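Uncharacterized protein (Bacteroides dorei DSM 17855, PDB 5TGF) probably acts as a serine hydrolase of the beta-lactamase-related family and binds calcium, its natural substrate being unestablished. Local coordinates at residues G24-G29 and A308-E313; D209-L214 and G301-F306; W270-D275 and Q283-G288. All coordinates share one frame; numbering follows the deposited sequence.

Contact 1 of 3, residues G24-G29 and A308-E313; sequences GYYPGG and AHVQGE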
ATOM      1  N   GLY A  24       5.070 -13.662  21.686  1.00 20.80           N
ATOM      2  CA  GLY A  24       3.647 -13.771  21.446  1.00 22.75           C
ATOM      3  C   GLY A  24       3.020 -12.569  20.714  1.00 21.61           C
ATOM      4  O   GLY A  24       1.807 -12.432  20.688  1.00 22.78           O
ATOM      5  N   TYR A  25       3.842 -11.694  20.147  1.00 19.71           N
ATOM      6  CA  TYR A  25       3.314 -10.582  19.363  1.00 19.30           C
ATOM      7  C   TYR A  25       2.506 -11.068  18.151  1.00 15.68           C
ATOM      8  O   TYR A  25       1.533 -10.421  17.767  1.00 17.30           O
ATOM      9  CB  TYR A  25       4.417  -9.683  18.851  1.00 18.88           C
ATOM     10  CG  TYR A  25       5.359  -9.063  19.869  1.00 21.95           C
ATOM     11  CD1 TYR A  25       4.958  -8.760  21.147  1.00 28.24           C
ATOM     12  CD2 TYR A  25       6.631  -8.685  19.471  1.00 25.91           C
ATOM     13  CE1 TYR A  25       5.828  -8.119  22.029  1.00 29.45           C
ATOM     14  CE2 TYR A  25       7.512  -8.103  20.351  1.00 28.96           C
ATOM     15  CZ  TYR A  25       7.086  -7.787  21.612  1.00 27.91           C
ATOM     16  OH  TYR A  25       7.995  -7.194  22.449  1.00 40.03           O
ATOM     17  N   TYR A  26       3.001 -12.110  17.478  1.00 16.49           N
ATOM     18  CA  TYR A  26       2.267 -12.793  16.408  1.00 16.59           C
ATOM     19  C   TYR A  26       2.110 -14.307  16.691  1.00 19.40           C
ATOM     20  O   TYR A  26       3.002 -14.893  17.313  1.00 20.00           O
ATOM     21  CB  TYR A  26       3.035 -12.667  15.088  1.00 16.84           C
ATOM     22  CG  TYR A  26       3.365 -11.255  14.693  1.00 14.93           C
ATOM     23  CD1 TYR A  26       2.384 -10.419  14.190  1.00 14.50           C
ATOM     24  CD2 TYR A  26       4.667 -10.780  14.748  1.00 15.73           C
ATOM     25  CE1 TYR A  26       2.682  -9.128  13.765  1.00 13.37           C
ATOM     26  CE2 TYR A  26       4.977  -9.490  14.347  1.00 15.31           C
ATOM     27  CZ  TYR A  26       3.981  -8.656  13.882  1.00 14.43           C
ATOM     28  OH  TYR A  26       4.319  -7.376  13.450  1.00 13.29           O
ATOM     29  N   PRO A  27       1.028 -14.940  16.190  1.00 18.84           N
ATOM     30  CA  PRO A  27       0.901 -16.401  16.314  1.00 21.25           C
ATOM     31  C   PRO A  27       1.706 -17.141  15.241  1.00 23.14           C
ATOM     32  O   PRO A  27       1.978 -18.329  15.371  1.00 25.51           O
ATOM     33  CB  PRO A  27      -0.607 -16.636  16.127  1.00 21.87           C
ATOM     34  CG  PRO A  27      -1.087 -15.488  15.313  1.00 19.59           C
ATOM     35  CD  PRO A  27      -0.190 -14.330  15.626  1.00 20.39           C
ATOM     36  N   GLY A  28       2.088 -16.431  14.191  1.00 19.84           N
ATOM     37  CA  GLY A  28       2.755 -17.007  13.046  1.00 18.37           C
ATOM     38  C   GLY A  28       3.137 -15.873  12.113  1.00 18.08           C
ATOM     39  O   GLY A  28       2.735 -14.732  12.320  1.00 17.39           O
ATOM     40  N   GLY A  29       3.882 -16.194  11.071  1.00 17.20           N
ATOM     41  CA  GLY A  29       4.295 -15.219  10.082  1.00 14.53           C
ATOM     42  C   GLY A  29       5.073 -15.883   8.980  1.00 16.58           C
ATOM     43  O   GLY A  29       5.452 -17.060   9.102  1.00 16.96           O
ATOM     44  N   ALA A 308       2.050 -11.191   8.437  1.00 11.03           N
ATOM     45  CA  ALA A 308       1.660 -11.533   9.763  1.00 12.01           C
ATOM     46  C   ALA A 308       0.543 -10.585  10.200  1.00 12.40           C
ATOM     47  O   ALA A 308       0.290  -9.581   9.525  1.00 13.80           O
ATOM     48  CB  ALA A 308       2.843 -11.428  10.718  1.00 12.57           C
ATOM     49  N   HIS A 309      -0.103 -10.912  11.310  1.00 11.89           N
ATOM     50  CA  HIS A 309      -1.172 -10.071  11.875  1.00 12.34           C
ATOM     51  C   HIS A 309      -0.998 -10.056  13.393  1.00 12.41           C
ATOM     52  O   HIS A 309      -1.141 -11.065  14.067  1.00 12.02           O
ATOM     53  CB  HIS A 309      -2.573 -10.553  11.475  1.00 12.69           C
ATOM     54  CG  HIS A 309      -3.661  -9.564  11.782  1.00 13.30           C
ATOM     55  ND1 HIS A 309      -3.926  -9.115  13.064  1.00 13.43           N
ATOM     56  CD2 HIS A 309      -4.496  -8.876  10.970  1.00 14.08           C
ATOM     57  CE1 HIS A 309      -4.887  -8.202  13.018  1.00 13.16           C
ATOM     58  NE2 HIS A 309      -5.233  -8.026  11.762  1.00 12.73           N
ATOM     59  N   VAL A 310      -0.683  -8.891  13.926  1.00 12.89           N
ATOM     60  CA  VAL A 310      -0.426  -8.725  15.383  1.00 12.56           C
ATOM     61  C   VAL A 310      -1.626  -9.217  16.187  1.00 14.58           C
ATOM     62  O   VAL A 310      -2.800  -9.149  15.740  1.00 13.67           O
ATOM     63  CB  VAL A 310      -0.064  -7.231  15.706  1.00 12.84           C
ATOM     64  CG1 VAL A 310      -1.328  -6.368  15.652  1.00 12.65           C
ATOM     65  CG2 VAL A 310       0.647  -7.076  17.046  1.00 13.40           C
ATOM     66  N   GLN A 311      -1.336  -9.777  17.351  1.00 15.87           N
ATOM     67  CA  GLN A 311      -2.394 -10.028  18.338  1.00 20.29           C
ATOM     68  C   GLN A 311      -2.301  -8.991  19.421  1.00 20.75           C
ATOM     69  O   GLN A 311      -1.204  -8.640  19.859  1.00 22.51           O
ATOM     70  CB  GLN A 311      -2.421 -11.460  18.899  1.00 26.11           C
ATOM     71  CG  GLN A 311      -1.158 -12.071  19.474  1.00 34.56           C
ATOM     72  CD  GLN A 311      -1.126 -13.631  19.362  1.00 44.53           C
ATOM     73  OE1 GLN A 311      -2.160 -14.297  19.124  1.00 38.86           O
ATOM     74  NE2 GLN A 311       0.078 -14.218  19.541  1.00 42.95           N
ATOM     75  N   GLY A 312      -3.451  -8.433  19.768  1.00 22.10           N
ATOM     76  CA  GLY A 312      -3.523  -7.348  20.729  1.00 23.36           C
ATOM     77  C   GLY A 312      -3.261  -6.032  20.043  1.00 21.64           C
ATOM     78  O   GLY A 312      -3.471  -5.893  18.846  1.00 20.91           O
ATOM     79  N   GLU A 313      -2.871  -5.043  20.827  1.00 22.25           N
ATOM     80  CA  GLU A 313      -2.584  -3.728  20.291  1.00 24.88           C
ATOM     81  C   GLU A 313      -1.303  -3.765  19.486  1.00 21.17           C
ATOM     82  O   GLU A 313      -0.344  -4.469  19.828  1.00 19.15           O
ATOM     83  CB  GLU A 313      -2.471  -2.676  21.407  1.00 28.34           C
ATOM     84  CG  GLU A 313      -3.805  -2.423  22.077  1.00 34.41           C
ATOM     85  CD  GLU A 313      -3.730  -1.329  23.115  1.00 42.06           C
ATOM     86  OE1 GLU A 313      -3.858  -0.141  22.742  1.00 45.53           O
ATOM     87  OE2 GLU A 313      -3.503  -1.670  24.286  1.00 42.63           O
TER
HETATM   88  O   HOH W   1       0.730 -10.013  22.024  1.00 30.38           O
HETATM   89  O   HOH W   2       0.193 -13.580  12.401  1.00 14.92           O
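The ring of Tyr26 meets residues 308-313 with one face and one edge. Over the face stands the methyl of Ala308: its CB is 3.9 Å from the centroid of the Tyr26 ring and 23° off the normal, a CH-pi contact displaced toward the rim. At the edge, the carbonyl carbon of His309 lies in the ring plane, and Val310 N approaches Tyr26 CE1 at 3.4 Å, so the ring runs along the backbone of 308-310. Trp20 and Met21 of helix 11-22 also touch the Tyr26 side chain.

The imidazole of His309 is held at both nitrogens. Its ND1 donates, in the ring plane, to Val310 O at 2.9 Å, while NE2 pairs with His195, so the ring rotation is fixed.

The Gln311 side chain, ending in a third flat group, runs past Pro27 in the opposite direction. Its CG takes the crowded position between backbone N and carbonyl carbon (chi1 52°), and the extended chain beyond carries NE2 to Gly24 O, 2.7 Å away. The acceptor lies close to the amide plane, yet NE2 sits above the carbonyl plane of Gly24. That same oxygen also accepts from a water that donates to Gln311 O as well. Beside it, Gln311 N gives Tyr25 O a nearly straight bond of 3.0 Å (173° at the hydrogen). Farther along, a second water donates to Gly28 O and accepts from His309 N, 2.9 Å between the water and that nitrogen, bridging the two backbones.

Gly24, with positive phi, closes helix 11-22 in a Schellman motif. The arrangement therefore joins the turn between helix 11-22 and strand 28-35 to the loop that follows strand 302-307, its neighbour in the central antiparallel sheet of the beta-lactamase fold.

Contact 2 of 3, residues D209-L214 and G301-F306; sequences DYIRFL and GVYGFF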
ATOM      1  N   ASP A 209       1.304 -14.878  -3.063  1.00 15.30           N
ATOM      2  CA  ASP A 209       0.618 -13.933  -3.926  1.00 14.57           C
ATOM      3  C   ASP A 209       1.326 -12.582  -3.960  1.00 14.05           C
ATOM      4  O   ASP A 209       1.570 -12.035  -5.035  1.00 14.04           O
ATOM      5  CB  ASP A 209      -0.829 -13.747  -3.503  1.00 14.88           C
ATOM      6  CG  ASP A 209      -1.734 -14.841  -4.023  1.00 18.65           C
ATOM      7  OD1 ASP A 209      -1.234 -15.868  -4.581  1.00 19.40           O
ATOM      8  OD2 ASP A 209      -2.954 -14.646  -3.880  1.00 17.67           O
ATOM      9  N   TYR A 210       1.638 -12.012  -2.795  1.00 13.85           N
ATOM     10  CA  TYR A 210       2.130 -10.638  -2.780  1.00 13.75           C
ATOM     11  C   TYR A 210       3.564 -10.543  -3.331  1.00 15.31           C
ATOM     12  O   TYR A 210       3.945  -9.549  -3.943  1.00 14.09           O
ATOM     13  CB  TYR A 210       2.067 -10.058  -1.341  1.00 14.09           C
ATOM     14  CG  TYR A 210       1.978  -8.554  -1.278  1.00 12.56           C
ATOM     15  CD1 TYR A 210       3.094  -7.761  -1.511  1.00 13.51           C
ATOM     16  CD2 TYR A 210       0.793  -7.912  -0.927  1.00 13.25           C
ATOM     17  CE1 TYR A 210       3.034  -6.386  -1.397  1.00 13.48           C
ATOM     18  CE2 TYR A 210       0.720  -6.527  -0.876  1.00 12.07           C
ATOM     19  CZ  TYR A 210       1.832  -5.772  -1.113  1.00 12.11           C
ATOM     20  OH  TYR A 210       1.753  -4.401  -1.097  1.00 13.87           O
ATOM     21  N   ILE A 211       4.346 -11.598  -3.146  1.00 14.57           N
ATOM     22  CA  ILE A 211       5.679 -11.655  -3.754  1.00 15.68           C
ATOM     23  C   ILE A 211       5.587 -11.567  -5.292  1.00 14.85           C
ATOM     24  O   ILE A 211       6.442 -10.963  -5.914  1.00 13.31           O
ATOM     25  CB  ILE A 211       6.429 -12.932  -3.272  1.00 15.94           C
ATOM     26  CG1 ILE A 211       7.034 -12.686  -1.878  1.00 17.86           C
ATOM     27  CG2 ILE A 211       7.576 -13.322  -4.200  1.00 19.07           C
ATOM     28  CD1 ILE A 211       8.228 -11.719  -1.866  1.00 17.71           C
ATOM     29  N   ARG A 212       4.572 -12.189  -5.896  1.00 15.40           N
ATOM     30  CA  ARG A 212       4.373 -12.065  -7.356  1.00 17.21           C
ATOM     31  C   ARG A 212       4.117 -10.641  -7.785  1.00 16.96           C
ATOM     32  O   ARG A 212       4.669 -10.171  -8.811  1.00 16.06           O
ATOM     33  CB  ARG A 212       3.239 -12.972  -7.876  1.00 17.80           C
ATOM     34  CG  ARG A 212       3.480 -14.460  -7.664  1.00 21.10           C
ATOM     35  CD  ARG A 212       2.179 -15.239  -7.773  1.00 23.25           C
ATOM     36  NE  ARG A 212       2.434 -16.666  -7.661  1.00 25.43           N
ATOM     37  CZ  ARG A 212       2.641 -17.472  -8.689  1.00 26.15           C
ATOM     38  NH1 ARG A 212       2.548 -17.025  -9.920  1.00 25.98           N
ATOM     39  NH2 ARG A 212       2.918 -18.737  -8.475  1.00 31.61           N
ATOM     40  N   PHE A 213       3.291  -9.938  -7.005  1.00 16.78           N
ATOM     41  CA  PHE A 213       3.029  -8.524  -7.211  1.00 15.22           C
ATOM     42  C   PHE A 213       4.307  -7.666  -7.152  1.00 15.03           C
ATOM     43  O   PHE A 213       4.534  -6.848  -8.035  1.00 15.80           O
ATOM     44  CB  PHE A 213       2.027  -8.011  -6.138  1.00 15.22           C
ATOM     45  CG  PHE A 213       1.814  -6.526  -6.182  1.00 14.68           C
ATOM     46  CD1 PHE A 213       1.077  -5.949  -7.195  1.00 15.00           C
ATOM     47  CD2 PHE A 213       2.443  -5.687  -5.261  1.00 16.16           C
ATOM     48  CE1 PHE A 213       0.922  -4.572  -7.276  1.00 14.27           C
ATOM     49  CE2 PHE A 213       2.293  -4.297  -5.328  1.00 15.44           C
ATOM     50  CZ  PHE A 213       1.531  -3.736  -6.344  1.00 14.48           C
ATOM     51  N   LEU A 214       5.099  -7.851  -6.096  1.00 15.25           N
ATOM     52  CA  LEU A 214       6.336  -7.075  -5.892  1.00 17.20           C
ATOM     53  C   LEU A 214       7.377  -7.329  -7.019  1.00 16.09           C
ATOM     54  O   LEU A 214       8.005  -6.391  -7.515  1.00 14.75           O
ATOM     55  CB  LEU A 214       6.946  -7.394  -4.531  1.00 16.86           C
ATOM     56  CG  LEU A 214       6.270  -6.758  -3.305  1.00 16.96           C
ATOM     57  CD1 LEU A 214       6.884  -7.327  -2.041  1.00 15.87           C
ATOM     58  CD2 LEU A 214       6.346  -5.245  -3.338  1.00 18.21           C
ATOM     59  N   GLY A 301      18.958  -3.975  -4.728  1.00 20.85           N
ATOM     60  CA  GLY A 301      18.370  -4.874  -5.718  1.00 22.99           C
ATOM     61  C   GLY A 301      17.418  -5.905  -5.103  1.00 22.15           C
ATOM     62  O   GLY A 301      17.325  -7.038  -5.584  1.00 19.87           O
ATOM     63  N   VAL A 302      16.740  -5.503  -4.028  1.00 16.95           N
ATOM     64  CA  VAL A 302      15.947  -6.383  -3.199  1.00 18.65           C
ATOM     65  C   VAL A 302      14.443  -6.053  -3.299  1.00 18.67           C
ATOM     66  O   VAL A 302      14.046  -4.866  -3.348  1.00 15.98           O
ATOM     67  CB  VAL A 302      16.404  -6.278  -1.720  1.00 18.27           C
ATOM     68  CG1 VAL A 302      15.346  -6.779  -0.793  1.00 20.54           C
ATOM     69  CG2 VAL A 302      17.696  -7.062  -1.476  1.00 19.43           C
ATOM     70  N   TYR A 303      13.616  -7.094  -3.336  1.00 18.50           N
ATOM     71  CA  TYR A 303      12.240  -6.971  -2.866  1.00 17.94           C
ATOM     72  C   TYR A 303      11.928  -8.049  -1.826  1.00 16.73           C
ATOM     73  O   TYR A 303      12.544  -9.118  -1.815  1.00 17.07           O
ATOM     74  CB  TYR A 303      11.239  -6.924  -4.021  1.00 18.87           C
ATOM     75  CG  TYR A 303      11.198  -8.165  -4.887  1.00 20.28           C
ATOM     76  CD1 TYR A 303      10.293  -9.164  -4.625  1.00 20.93           C
ATOM     77  CD2 TYR A 303      12.027  -8.302  -5.996  1.00 19.84           C
ATOM     78  CE1 TYR A 303      10.235 -10.307  -5.380  1.00 20.87           C
ATOM     79  CE2 TYR A 303      11.943  -9.434  -6.809  1.00 22.70           C
ATOM     80  CZ  TYR A 303      11.044 -10.437  -6.470  1.00 20.98           C
ATOM     81  OH  TYR A 303      10.934 -11.598  -7.188  1.00 22.49           O
ATOM     82  N   GLY A 304      11.100  -7.697  -0.842  1.00 14.86           N
ATOM     83  CA  GLY A 304      10.688  -8.620   0.179  1.00 13.37           C
ATOM     84  C   GLY A 304       9.304  -8.356   0.754  1.00 14.63           C
ATOM     85  O   GLY A 304       8.724  -7.246   0.641  1.00 14.03           O
ATOM     86  N   PHE A 305       8.837  -9.318   1.525  1.00 14.02           N
ATOM     87  CA  PHE A 305       7.530  -9.177   2.157  1.00 13.71           C
ATOM     88  C   PHE A 305       7.545  -9.998   3.422  1.00 13.70           C
ATOM     89  O   PHE A 305       7.883 -11.194   3.391  1.00 13.63           O
ATOM     90  CB  PHE A 305       6.432  -9.635   1.213  1.00 12.66           C
ATOM     91  CG  PHE A 305       5.032  -9.469   1.766  1.00 13.41           C
ATOM     92  CD1 PHE A 305       4.666  -8.297   2.426  1.00 14.57           C
ATOM     93  CD2 PHE A 305       4.049 -10.396   1.478  1.00 14.44           C
ATOM     94  CE1 PHE A 305       3.372  -8.084   2.863  1.00 15.71           C
ATOM     95  CE2 PHE A 305       2.755 -10.209   1.923  1.00 15.00           C
ATOM     96  CZ  PHE A 305       2.413  -9.063   2.637  1.00 15.35           C
ATOM     97  N   PHE A 306       7.216  -9.360   4.542  1.00 12.34           N
ATOM     98  CA  PHE A 306       6.877 -10.074   5.779  1.00 12.36           C
ATOM     99  C   PHE A 306       5.364  -9.987   5.987  1.00 13.10           C
ATOM    100  O   PHE A 306       4.771  -8.866   6.019  1.00 11.68           O
ATOM    101  CB  PHE A 306       7.616  -9.451   6.972  1.00 12.68           C
ATOM    102  CG  PHE A 306       7.175  -9.953   8.314  1.00 13.08           C
ATOM    103  CD1 PHE A 306       7.567 -11.219   8.777  1.00 13.65           C
ATOM    104  CD2 PHE A 306       6.436  -9.151   9.162  1.00 12.78           C
ATOM    105  CE1 PHE A 306       7.200 -11.650  10.052  1.00 12.52           C
ATOM    106  CE2 PHE A 306       6.053  -9.584  10.408  1.00 12.82           C
ATOM    107  CZ  PHE A 306       6.414 -10.854  10.846  1.00 13.04           C
TER
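Packing between helix 209-214 and strand 302-306 is densest where Tyr210 and Leu214 meet Phe305 and Gly304. The rings of Tyr210 and Phe305 stack face to face, centroids 4.4 Å apart and planes 24° from parallel. The overlap is offset: Phe305 CZ stands over the rim of the Tyr210 ring, and Tyr210 CG over the rim of Phe305. Phe305 holds CG anti to its backbone N (chi1 -178°), which throws the ring out toward the helix, and Tyr210 CB comes within 3.3 Å of Phe305 CE2. Leu214 completes this part. Its CD1 presses on the strand backbone, 3.3 Å from Gly304 O, and lies in the plane of the Tyr210 ring at its edge.

The other flank is looser, and Ile211 there is partly exposed. Its CD1 reaches Phe305 CB only at 4.1 Å, and its side chain crosses that of Tyr303 at about a right angle, Ile211 CG2 lying 4.2 Å from Tyr303 CE1. Tyr303, whose CG sits in the crowded position between backbone N and carbonyl carbon, turns one ring face to the helix, with Leu214 C over its rim and Leu214 CB 3.8 Å from Tyr303 CD1.

Side chain meets side chain across the interface only through apolar and aromatic atoms. The Tyr210 OH is hydrogen-bonded to Ala59 O, next to Ser58 of a probable SxxK motif. Strand neighbours 28-35 and 293-297 contribute Cys32 beside Ile211 and Pro294 beside Tyr210.

The axes approach to 8.5 Å and run roughly antiparallel, at 155°. This is a helix lying along one face of the central antiparallel sheet, as in the serine beta-lactamase fold, where helices pack against such a sheet.

Contact 3 of 3, residues W270-D275 and Q283-G288; sequences WRELVD and QISSPG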
ATOM      1  N   TRP A 270       4.644   4.493   0.336  1.00 11.01           N
ATOM      2  CA  TRP A 270       5.577   5.402   0.996  1.00 11.16           C
ATOM      3  C   TRP A 270       6.915   5.401   0.283  1.00 11.97           C
ATOM      4  O   TRP A 270       7.459   4.331  -0.102  1.00 12.68           O
ATOM      5  CB  TRP A 270       5.824   4.998   2.474  1.00 11.42           C
ATOM      6  CG  TRP A 270       4.604   5.020   3.368  1.00 11.79           C
ATOM      7  CD1 TRP A 270       3.736   3.980   3.621  1.00 11.98           C
ATOM      8  CD2 TRP A 270       4.148   6.110   4.164  1.00 11.19           C
ATOM      9  NE1 TRP A 270       2.733   4.397   4.448  1.00 13.13           N
ATOM     10  CE2 TRP A 270       2.967   5.698   4.803  1.00 11.61           C
ATOM     11  CE3 TRP A 270       4.567   7.448   4.313  1.00 11.65           C
ATOM     12  CZ2 TRP A 270       2.219   6.551   5.609  1.00 12.29           C
ATOM     13  CZ3 TRP A 270       3.825   8.289   5.155  1.00 11.57           C
ATOM     14  CH2 TRP A 270       2.682   7.845   5.782  1.00 11.97           C
ATOM     15  N   ARG A 271       7.453   6.601   0.132  1.00 12.19           N
ATOM     16  CA  ARG A 271       8.822   6.841  -0.280  1.00 13.51           C
ATOM     17  C   ARG A 271       9.732   6.921   0.939  1.00 13.02           C
ATOM     18  O   ARG A 271       9.870   7.962   1.555  1.00 13.35           O
ATOM     19  CB  ARG A 271       8.871   8.111  -1.130  1.00 13.96           C
ATOM     20  CG  ARG A 271       8.057   8.004  -2.427  1.00 14.31           C
ATOM     21  CD  ARG A 271       7.914   9.303  -3.227  1.00 17.87           C
ATOM     22  NE  ARG A 271       9.033  10.245  -3.078  1.00 20.96           N
ATOM     23  CZ  ARG A 271       9.970  10.530  -3.973  1.00 20.97           C
ATOM     24  NH1 ARG A 271      10.085   9.891  -5.128  1.00 20.90           N
ATOM     25  NH2 ARG A 271      10.852  11.438  -3.659  1.00 29.38           N
ATOM     26  N   GLU A 272      10.205   5.767   1.404  1.00 13.07           N
ATOM     27  CA  GLU A 272      10.884   5.695   2.704  1.00 11.87           C
ATOM     28  C   GLU A 272      12.302   6.293   2.634  1.00 13.12           C
ATOM     29  O   GLU A 272      12.716   6.996   3.546  1.00 14.08           O
ATOM     30  CB  GLU A 272      10.998   4.258   3.210  1.00 12.64           C
ATOM     31  CG  GLU A 272       9.668   3.622   3.573  1.00 13.71           C
ATOM     32  CD  GLU A 272       9.831   2.274   4.271  1.00 16.04           C
ATOM     33  OE1 GLU A 272      10.832   1.584   4.037  1.00 19.40           O
ATOM     34  OE2 GLU A 272       8.903   1.875   4.980  1.00 17.21           O
ATOM     35  N   LEU A 273      13.052   5.991   1.576  1.00 13.96           N
ATOM     36  CA  LEU A 273      14.402   6.557   1.422  1.00 15.15           C
ATOM     37  C   LEU A 273      14.496   7.210   0.043  1.00 15.54           C
ATOM     38  O   LEU A 273      14.150   6.585  -0.999  1.00 14.70           O
ATOM     39  CB  LEU A 273      15.468   5.467   1.544  1.00 15.06           C
ATOM     40  CG  LEU A 273      15.449   4.600   2.787  1.00 14.51           C
ATOM     41  CD1 LEU A 273      16.476   3.460   2.677  1.00 17.58           C
ATOM     42  CD2 LEU A 273      15.727   5.476   3.997  1.00 17.49           C
ATOM     43  N   VAL A 274      15.065   8.420   0.030  1.00 17.06           N
ATOM     44  CA  VAL A 274      15.081   9.233  -1.176  1.00 18.00           C
ATOM     45  C   VAL A 274      16.464   9.819  -1.395  1.00 18.82           C
ATOM     46  O   VAL A 274      17.165  10.172  -0.438  1.00 16.46           O
ATOM     47  CB  VAL A 274      14.007  10.347  -1.076  1.00 20.03           C
ATOM     48  CG1 VAL A 274      14.085  11.307  -2.233  1.00 24.20           C
ATOM     49  CG2 VAL A 274      12.606   9.740  -1.072  1.00 21.44           C
ATOM     50  N   ASP A 275      16.887   9.819  -2.655  1.00 18.32           N
ATOM     51  CA  ASP A 275      18.130  10.511  -3.047  1.00 21.20           C
ATOM     52  C   ASP A 275      17.811  11.995  -3.352  1.00 22.09           C
ATOM     53  O   ASP A 275      17.117  12.289  -4.327  1.00 26.58           O
ATOM     54  CB  ASP A 275      18.745   9.820  -4.261  1.00 20.42           C
ATOM     55  CG  ASP A 275      19.998  10.531  -4.775  1.00 24.79           C
ATOM     56  OD1 ASP A 275      20.983  10.595  -4.027  1.00 23.12           O
ATOM     57  OD2 ASP A 275      19.959  11.083  -5.902  1.00 28.39           O
ATOM     58  N   GLN A 283      13.985   3.351  -1.698  1.00 13.63           N
ATOM     59  CA  GLN A 283      13.231   2.371  -0.885  1.00 13.30           C
ATOM     60  C   GLN A 283      11.773   2.809  -0.791  1.00 14.76           C
ATOM     61  O   GLN A 283      11.474   3.956  -0.419  1.00 16.37           O
ATOM     62  CB  GLN A 283      13.843   2.199   0.497  1.00 13.23           C
ATOM     63  CG  GLN A 283      13.259   0.997   1.256  1.00 14.24           C
ATOM     64  CD  GLN A 283      14.064   0.612   2.489  1.00 13.66           C
ATOM     65  OE1 GLN A 283      15.040  -0.117   2.381  1.00 15.77           O
ATOM     66  NE2 GLN A 283      13.651   1.102   3.664  1.00 14.58           N
ATOM     67  N   ILE A 284      10.895   1.914  -1.199  1.00 15.09           N
ATOM     68  CA  ILE A 284       9.460   2.139  -1.234  1.00 14.24           C
ATOM     69  C   ILE A 284       8.755   0.974  -0.474  1.00 14.54           C
ATOM     70  O   ILE A 284       9.190  -0.193  -0.499  1.00 12.16           O
ATOM     71  CB  ILE A 284       8.991   2.167  -2.707  1.00 18.25           C
ATOM     72  CG1 ILE A 284       9.566   3.404  -3.433  1.00 21.29           C
ATOM     73  CG2 ILE A 284       7.467   2.191  -2.817  1.00 18.63           C
ATOM     74  CD1 ILE A 284       9.690   3.185  -4.908  1.00 30.62           C
ATOM     75  N   SER A 285       7.666   1.306   0.218  1.00 12.84           N
ATOM     76  CA  SER A 285       6.941   0.334   1.016  1.00 12.70           C
ATOM     77  C   SER A 285       5.474   0.679   1.137  1.00 13.09           C
ATOM     78  O   SER A 285       5.030   1.778   0.755  1.00 13.29           O
ATOM     79  CB  SER A 285       7.540   0.292   2.412  1.00 13.47           C
ATOM     80  OG  SER A 285       7.083   1.447   3.110  1.00 15.18           O
ATOM     81  N   SER A 286       4.702  -0.279   1.668  1.00 14.06           N
ATOM     82  CA  SER A 286       3.295  -0.059   2.034  1.00 12.56           C
ATOM     83  C   SER A 286       2.933  -0.850   3.329  1.00 12.39           C
ATOM     84  O   SER A 286       2.212  -1.850   3.277  1.00 13.52           O
ATOM     85  CB  SER A 286       2.384  -0.439   0.877  1.00 12.65           C
ATOM     86  OG  SER A 286       1.076   0.134   1.022  1.00 12.57           O
ATOM     87  N   PRO A 287       3.444  -0.409   4.507  1.00 11.93           N
ATOM     88  CA  PRO A 287       3.202  -1.172   5.721  1.00 11.50           C
ATOM     89  C   PRO A 287       1.748  -1.118   6.151  1.00 11.72           C
ATOM     90  O   PRO A 287       1.092  -0.116   5.939  1.00 11.20           O
ATOM     91  CB  PRO A 287       4.073  -0.482   6.777  1.00 13.23           C
ATOM     92  CG  PRO A 287       4.940   0.452   6.020  1.00 12.71           C
ATOM     93  CD  PRO A 287       4.177   0.827   4.782  1.00 13.17           C
ATOM     94  N   GLY A 288       1.267  -2.185   6.771  1.00 12.22           N
ATOM     95  CA  GLY A 288      -0.053  -2.177   7.419  1.00 12.13           C
ATOM     96  C   GLY A 288       0.104  -2.119   8.925  1.00 12.65           C
ATOM     97  O   GLY A 288       1.131  -2.519   9.441  1.00 13.43           O
TER
HETATM   98  O   HOH W   3       0.627   2.429   4.706  1.00 14.04           O
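Three first torsions gather the polar groups. Glu272 places CG beside its backbone N (chi1 -67°) and then runs extended; Gln283 sends CG anti to its N (chi1 -169°); Ser285 turns OG into the crowded position between N and carbonyl carbon (chi1 76°). Gln283 NE2 thus reaches Glu272 OE1 at 2.9 Å, and the oxygen is met nearly along its C-O axis. Ser285 OG donates to Glu272 OE2 across 2.6 Å, approaching from above the carboxylate plane.

The backbone framework is an antiparallel pairing. Trp270 and Ser285 form a hydrogen-bonded pair, Trp270 N to Ser285 O being 2.8 Å and Ser285 N to Trp270 O 3.0 Å. The register then slips by one residue: Glu272 and Leu273 both face Gln283, a classic beta bulge. Gln283 O takes Leu273 N at 3.3 Å on a lone pair, and Glu272 N only weakly. The bulge turns Glu272 toward the partner strand, while the Leu273 side chain lies alongside that of Gln283.

At the other end, Pro287 CD packs 3.4 Å from Trp270 CD1. A water in the indole plane accepts from Trp270 NE1 at 2.9 Å and donates to Pro287 O.

Tyr252 bonds Glu272 OE2 through its hydroxyl, and Tyr293 does so with OE1. With Gln283 and Ser285, each oxygen of this buried carboxylate has two partners, which fixes its rotation; neutral hydrogen-bonding groups surrounding it in this way probably stabilise the ionised form.

In the fold
All three contacts reach the same antiparallel sheet, and along the chain they are nested: contact 3 inside the loop closed by contact 2, and contact 2 inside that of contact 1. The centres of contacts 1 and 2 lie about 20 Å apart, yet they touch where Tyr26 CE2 meets Phe306 CZ at 4.0 Å. Contacts 2 and 3, centres about 14 Å apart, do not touch; the centres of contacts 1 and 3 are about 23 Å apart, nearest atoms about 7 Å. Contacts 2 and 3 border the probable SxxK site of Ser58, Lys61 and Tyr147: Trp270 touches it, Ser286 OG bonds Ser58 O, and Tyr210 lies near. A glycerol, probably from the crystallisation liquor, lies about 3 Å from the Trp270 side chain and may mark a pocket.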